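Local coordinates for protein laccase (PDB 4F7K) that probably oxidises phenolic and related substrates with its copper centres and passes the electrons to molecular oxygen, which is reduced to water, at residues Ala230-Ile235 with Arg373-Val378; Gly97-His102 with Gly117-Glu122. One frame throughout, in Å; residues are numbered along the deposited sequence.

Interaction 1. Residues Ala230-Ile235 with Arg373-Val378; sequences AQRADI and RDTTLV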
loop_
_atom_site.group_PDB
_atom_site.type_symbol
_atom_site.label_atom_id
_atom_site.label_comp_id
_atom_site.label_asym_id
_atom_site.label_seq_id
_atom_site.Cartn_x
_atom_site.Cartn_y
_atom_site.Cartn_z
ATOM N N ALA A 230 2.353 0.522 -3.983
ATOM C CA ALA A 230 1.135 0.750 -3.160
ATOM C C ALA A 230 0.308 -0.509 -2.893
ATOM O O ALA A 230 -0.641 -0.470 -2.140
ATOM C CB ALA A 230 0.242 1.865 -3.748
ATOM N N GLN A 231 0.672 -1.614 -3.528
ATOM C CA GLN A 231 0.017 -2.928 -3.342
ATOM C C GLN A 231 0.455 -3.596 -2.040
ATOM O O GLN A 231 1.580 -3.388 -1.540
ATOM C CB GLN A 231 0.316 -3.857 -4.534
ATOM C CG GLN A 231 -0.432 -3.456 -5.830
ATOM C CD GLN A 231 -0.328 -4.505 -6.939
ATOM O OE1 GLN A 231 0.627 -5.266 -6.979
ATOM N NE2 GLN A 231 -1.324 -4.547 -7.839
ATOM N N ARG A 232 -0.457 -4.382 -1.487
ATOM C CA ARG A 232 -0.229 -5.111 -0.247
ATOM C C ARG A 232 -0.509 -6.587 -0.459
ATOM O O ARG A 232 -1.375 -6.966 -1.296
ATOM C CB ARG A 232 -1.178 -4.594 0.838
ATOM C CG ARG A 232 -0.710 -3.362 1.533
ATOM C CD ARG A 232 -1.291 -2.092 0.934
ATOM N NE ARG A 232 -2.727 -2.040 1.129
ATOM C CZ ARG A 232 -3.603 -1.717 0.188
ATOM N NH1 ARG A 232 -3.182 -1.352 -1.013
ATOM N NH2 ARG A 232 -4.910 -1.731 0.463
ATOM N N ALA A 233 0.190 -7.429 0.300
ATOM C CA ALA A 233 -0.214 -8.813 0.406
ATOM C C ALA A 233 -0.055 -9.237 1.854
ATOM O O ALA A 233 0.957 -8.931 2.462
ATOM C CB ALA A 233 0.575 -9.718 -0.511
ATOM N N ASP A 234 -1.068 -9.911 2.400
ATOM C CA ASP A 234 -0.962 -10.518 3.734
ATOM C C ASP A 234 -0.515 -11.986 3.625
ATOM O O ASP A 234 -1.039 -12.745 2.835
ATOM C CB ASP A 234 -2.312 -10.455 4.488
ATOM C CG ASP A 234 -2.489 -9.176 5.298
ATOM O OD1 ASP A 234 -1.795 -8.156 5.030
ATOM O OD2 ASP A 234 -3.321 -9.183 6.234
ATOM N N ILE A 235 0.442 -12.382 4.445
ATOM C CA ILE A 235 0.929 -13.741 4.456
ATOM C C ILE A 235 0.829 -14.312 5.865
ATOM O O ILE A 235 1.256 -13.694 6.840
ATOM C CB ILE A 235 2.368 -13.833 3.923
ATOM C CG1 ILE A 235 2.341 -13.753 2.387
ATOM C CG2 ILE A 235 3.061 -15.122 4.384
ATOM C CD1 ILE A 235 3.524 -13.165 1.770
ATOM N N ARG A 373 -8.527 -5.705 -6.066
ATOM C CA ARG A 373 -7.390 -4.857 -5.735
ATOM C C ARG A 373 -7.897 -3.442 -5.512
ATOM O O ARG A 373 -9.027 -3.141 -5.860
ATOM C CB ARG A 373 -6.431 -4.816 -6.946
ATOM C CG ARG A 373 -5.544 -6.052 -7.177
ATOM C CD ARG A 373 -4.233 -5.859 -6.360
ATOM N NE ARG A 373 -3.288 -6.919 -6.626
ATOM C CZ ARG A 373 -2.251 -7.241 -5.870
ATOM N NH1 ARG A 373 -1.963 -6.584 -4.734
ATOM N NH2 ARG A 373 -1.495 -8.258 -6.281
ATOM N N ASP A 374 -7.062 -2.559 -4.964
ATOM C CA ASP A 374 -7.374 -1.146 -5.042
ATOM C C ASP A 374 -6.298 -0.413 -5.878
ATOM O O ASP A 374 -6.460 0.772 -6.199
ATOM C CB ASP A 374 -7.627 -0.515 -3.643
ATOM C CG ASP A 374 -6.438 -0.644 -2.692
ATOM O OD1 ASP A 374 -5.277 -0.396 -3.137
ATOM O OD2 ASP A 374 -6.665 -0.985 -1.484
ATOM N N THR A 375 -5.251 -1.147 -6.265
ATOM C CA THR A 375 -4.134 -0.602 -7.011
ATOM C C THR A 375 -3.687 -1.671 -7.975
ATOM O O THR A 375 -3.469 -2.817 -7.569
ATOM C CB THR A 375 -2.921 -0.324 -6.063
ATOM O OG1 THR A 375 -3.337 0.476 -4.955
ATOM C CG2 THR A 375 -1.762 0.363 -6.776
ATOM N N THR A 376 -3.494 -1.300 -9.229
ATOM C CA THR A 376 -3.066 -2.257 -10.206
ATOM C C THR A 376 -1.882 -1.756 -11.026
ATOM O O THR A 376 -1.411 -0.642 -10.817
ATOM C CB THR A 376 -4.231 -2.726 -11.087
ATOM O OG1 THR A 376 -3.781 -3.799 -11.903
ATOM C CG2 THR A 376 -4.812 -1.598 -11.935
ATOM N N LEU A 377 -1.355 -2.604 -11.895
ATOM C CA LEU A 377 -0.174 -2.253 -12.678
ATOM C C LEU A 377 -0.397 -2.655 -14.099
ATOM O O LEU A 377 -0.768 -3.794 -14.353
ATOM C CB LEU A 377 1.110 -2.942 -12.172
ATOM C CG LEU A 377 2.303 -2.470 -13.040
ATOM C CD1 LEU A 377 3.125 -1.385 -12.359
ATOM C CD2 LEU A 377 3.178 -3.625 -13.558
ATOM N N VAL A 378 -0.211 -1.718 -15.018
ATOM C CA VAL A 378 -0.337 -2.029 -16.440
ATOM C C VAL A 378 0.998 -1.819 -17.115
ATOM O O VAL A 378 1.461 -0.685 -17.279
ATOM C CB VAL A 378 -1.408 -1.182 -17.137
ATOM C CG1 VAL A 378 -1.550 -1.595 -18.613
ATOM C CG2 VAL A 378 -2.752 -1.328 -16.414
#

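Interaction 2. Residues Gly97-His102 with Gly117-Glu122; sequences GTFWYH and GPLIVE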
loop_
_atom_site.group_PDB
_atom_site.type_symbol
_atom_site.label_atom_id
_atom_site.label_comp_id
_atom_site.label_asym_id
_atom_site.label_seq_id
_atom_site.Cartn_x
_atom_site.Cartn_y
_atom_site.Cartn_z
ATOM N N GLY A 97 -8.278 -5.143 7.356
ATOM C CA GLY A 97 -7.083 -5.486 6.604
ATOM C C GLY A 97 -5.932 -4.500 6.741
ATOM O O GLY A 97 -5.972 -3.617 7.587
ATOM N N THR A 98 -4.912 -4.719 5.904
ATOM C CA THR A 98 -3.708 -3.902 5.820
ATOM C C THR A 98 -3.909 -2.808 4.777
ATOM O O THR A 98 -4.075 -3.060 3.563
ATOM C CB THR A 98 -2.516 -4.757 5.403
ATOM O OG1 THR A 98 -2.425 -5.881 6.271
ATOM C CG2 THR A 98 -1.223 -3.961 5.474
ATOM N N PHE A 99 -3.939 -1.585 5.274
ATOM C CA PHE A 99 -4.070 -0.421 4.406
ATOM C C PHE A 99 -2.851 0.458 4.666
ATOM O O PHE A 99 -1.937 0.028 5.384
ATOM C CB PHE A 99 -5.426 0.266 4.661
ATOM C CG PHE A 99 -6.602 -0.618 4.306
ATOM C CD1 PHE A 99 -6.971 -0.817 2.978
ATOM C CD2 PHE A 99 -7.319 -1.280 5.302
ATOM C CE1 PHE A 99 -8.027 -1.646 2.635
ATOM C CE2 PHE A 99 -8.385 -2.108 4.976
ATOM C CZ PHE A 99 -8.746 -2.303 3.627
ATOM N N TRP A 100 -2.814 1.662 4.079
ATOM C CA TRP A 100 -1.794 2.629 4.443
ATOM C C TRP A 100 -2.224 4.039 4.177
ATOM O O TRP A 100 -3.278 4.276 3.616
ATOM C CB TRP A 100 -0.427 2.283 3.807
ATOM C CG TRP A 100 -0.247 2.368 2.281
ATOM C CD1 TRP A 100 -0.916 1.668 1.306
ATOM C CD2 TRP A 100 0.793 3.078 1.611
ATOM N NE1 TRP A 100 -0.381 1.944 0.057
ATOM C CE2 TRP A 100 0.663 2.823 0.225
ATOM C CE3 TRP A 100 1.812 3.931 2.054
ATOM C CZ2 TRP A 100 1.518 3.390 -0.720
ATOM C CZ3 TRP A 100 2.662 4.494 1.118
ATOM C CH2 TRP A 100 2.507 4.240 -0.265
ATOM N N TYR A 101 -1.410 4.995 4.608
ATOM C CA TYR A 101 -1.740 6.397 4.425
ATOM C C TYR A 101 -0.515 7.163 3.908
ATOM O O TYR A 101 0.632 6.821 4.217
ATOM C CB TYR A 101 -2.265 6.941 5.757
ATOM C CG TYR A 101 -1.248 6.933 6.887
ATOM C CD1 TYR A 101 -0.365 8.024 7.067
ATOM C CD2 TYR A 101 -1.181 5.873 7.808
ATOM C CE1 TYR A 101 0.575 8.043 8.121
ATOM C CE2 TYR A 101 -0.248 5.894 8.874
ATOM C CZ TYR A 101 0.629 7.000 9.002
ATOM O OH TYR A 101 1.538 7.083 10.036
ATOM N N HIS A 102 -0.715 8.183 3.084
ATOM C CA HIS A 102 0.446 8.900 2.601
ATOM C C HIS A 102 0.036 10.308 2.188
ATOM O O HIS A 102 -1.136 10.552 1.907
ATOM C CB HIS A 102 1.151 8.119 1.467
ATOM C CG HIS A 102 0.235 7.764 0.338
ATOM N ND1 HIS A 102 -0.207 8.693 -0.578
ATOM C CD2 HIS A 102 -0.374 6.600 0.013
ATOM C CE1 HIS A 102 -1.019 8.115 -1.441
ATOM N NE2 HIS A 102 -1.134 6.843 -1.110
ATOM N N GLY A 117 2.790 5.850 6.239
ATOM C CA GLY A 117 2.806 4.820 7.245
ATOM C C GLY A 117 1.640 3.843 7.032
ATOM O O GLY A 117 0.815 4.011 6.105
ATOM N N PRO A 118 1.568 2.825 7.891
ATOM C CA PRO A 118 0.589 1.781 7.789
ATOM C C PRO A 118 -0.667 2.075 8.600
ATOM O O PRO A 118 -0.630 2.726 9.661
ATOM C CB PRO A 118 1.327 0.576 8.352
ATOM C CG PRO A 118 2.237 1.171 9.387
ATOM C CD PRO A 118 2.590 2.531 8.922
ATOM N N LEU A 119 -1.780 1.601 8.061
ATOM C CA LEU A 119 -3.073 1.694 8.705
ATOM C C LEU A 119 -3.664 0.283 8.755
ATOM O O LEU A 119 -3.971 -0.297 7.721
ATOM C CB LEU A 119 -3.996 2.658 7.933
ATOM C CG LEU A 119 -5.353 2.994 8.587
ATOM C CD1 LEU A 119 -5.813 4.379 8.219
ATOM C CD2 LEU A 119 -6.448 1.975 8.265
ATOM N N ILE A 120 -3.809 -0.243 9.973
ATOM C CA ILE A 120 -4.324 -1.564 10.206
ATOM C C ILE A 120 -5.759 -1.515 10.756
ATOM O O ILE A 120 -6.029 -0.916 11.804
ATOM C CB ILE A 120 -3.385 -2.385 11.123
ATOM C CG1 ILE A 120 -1.931 -2.362 10.606
ATOM C CG2 ILE A 120 -3.872 -3.819 11.221
ATOM C CD1 ILE A 120 -1.734 -2.929 9.181
ATOM N N VAL A 121 -6.685 -2.109 10.010
ATOM C CA VAL A 121 -8.056 -2.316 10.495
ATOM C C VAL A 121 -8.213 -3.781 10.917
ATOM O O VAL A 121 -8.105 -4.672 10.101
ATOM C CB VAL A 121 -9.099 -1.988 9.428
ATOM C CG1 VAL A 121 -10.511 -2.049 10.042
ATOM C CG2 VAL A 121 -8.854 -0.620 8.805
ATOM N N GLU A 122 -8.435 -4.011 12.209
ATOM C CA GLU A 122 -8.403 -5.345 12.793
ATOM C C GLU A 122 -9.700 -6.109 12.553
ATOM O O GLU A 122 -10.766 -5.499 12.531
ATOM C CB GLU A 122 -8.214 -5.239 14.293
ATOM C CG GLU A 122 -6.972 -4.478 14.736
ATOM C CD GLU A 122 -6.950 -4.374 16.241
ATOM O OE1 GLU A 122 -7.574 -5.260 16.888
ATOM O OE2 GLU A 122 -6.350 -3.422 16.776
#

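Interaction 1. Residues Ala230-Ile235 with Arg373-Val378
R232 and D374 meet end-on in a two-pronged salt bridge. R232 NH2 reaches D374 OD2 at 2.7 Å, and R232 NH1 reaches D374 OD1 at 3.1 Å. Each oxygen uses its syn lone pair, and the guanidinium and carboxylate planes lie only 9° apart. The R232 chain bends at chi2 (95°) and chi3, which turns its guanidinium toward D374. Next to this pair, the amide of Q231 stacks on one face of the R373 guanidinium, with Q231 NE2 3.3 Å from R373 NE. Both atoms are donors, so this is stacking and not a bond. Q231 NE2 instead gives a nearly straight hydrogen bond of 2.8 Å to T375 O.

A second shell sets these groups. R232 NH1 also donates to A230 O, R232 NE donates to T98 O, and T375 OG1 donates to D374 OD1. R373 NH1 has its salt bridge with D212. T375 OG1 also bonds to H62 NE2. A leucine in place of R232 would probably leave the buried D374 carboxylate without its charge partner and take away one of the donors to A230 O. The contact joins strand 232-239 and the residues just before it to the outermost strand 375-378 of another sheet. It is a buried polar interface between two cupredoxin-like domains, as in multicopper oxidases.

Interaction 2. Residues Gly97-His102 with Gly117-Glu122
L119 O takes the hydrogen bond from F99 N at 2.8 Å and also lies 3.4 Å from F99 CB, near the plane of the F99 ring. L119 N returns a bond to F99 O, but it approaches from above that carbonyl plane. G97 with V121 and Y101 with G117 make the same kind of two-bond pair. T98 with I120 and W100 with P118 are the non-hydrogen-bonded pairs between them. The strands run antiparallel as inner neighbours in one sheet of a cupredoxin-like domain, with 37-40 and 59-62 outside them.

On the face with F99, L119 and V121, V121 CG2 comes within 3.9 Å of F99 CD2. Y101 CG sits between its own backbone N and carbonyl carbon (chi1 64°), which lays the ring across G117. G117 CA makes a CH-pi contact 3.8 Å from the ring centroid, over the face. A CB on G117 would come too close to Y101 OH with the ring where it is, which is consistent with glycine here. P118 O lies at the ring edge, 3.3 Å from Y101 CE2, and Y101 OH bonds to P35 O.

On the other face, T98 CG2 and I120 CD1 lie side by side, 3.9 Å apart. W100 CB comes within 3.1 Å of G117 O. The W100 indole leads away from 117-122, stacks with H62 and donates through NE1 to A230 O.

Both contacts are buried in the core of the chain, with centres about 13 Å apart. They differ in kind. Interaction 2 pairs neighbouring strands of one sheet through backbone bonds and apolar or aromatic side chains. Interaction 1 joins separate sheets, distant in sequence, mainly through charged and amide side chains. The two touch directly. D234 OD1 and T98 OG1 are 2.7 Å apart, a probable hydrogen bond, while R232 NH2 packs 3.4 Å from F99 CD1. H62, on the neighbouring strand 59-62, touches residues of both contacts. Residues 97-102 therefore pair with 117-122 within their sheet and also meet 230-235 at the interface.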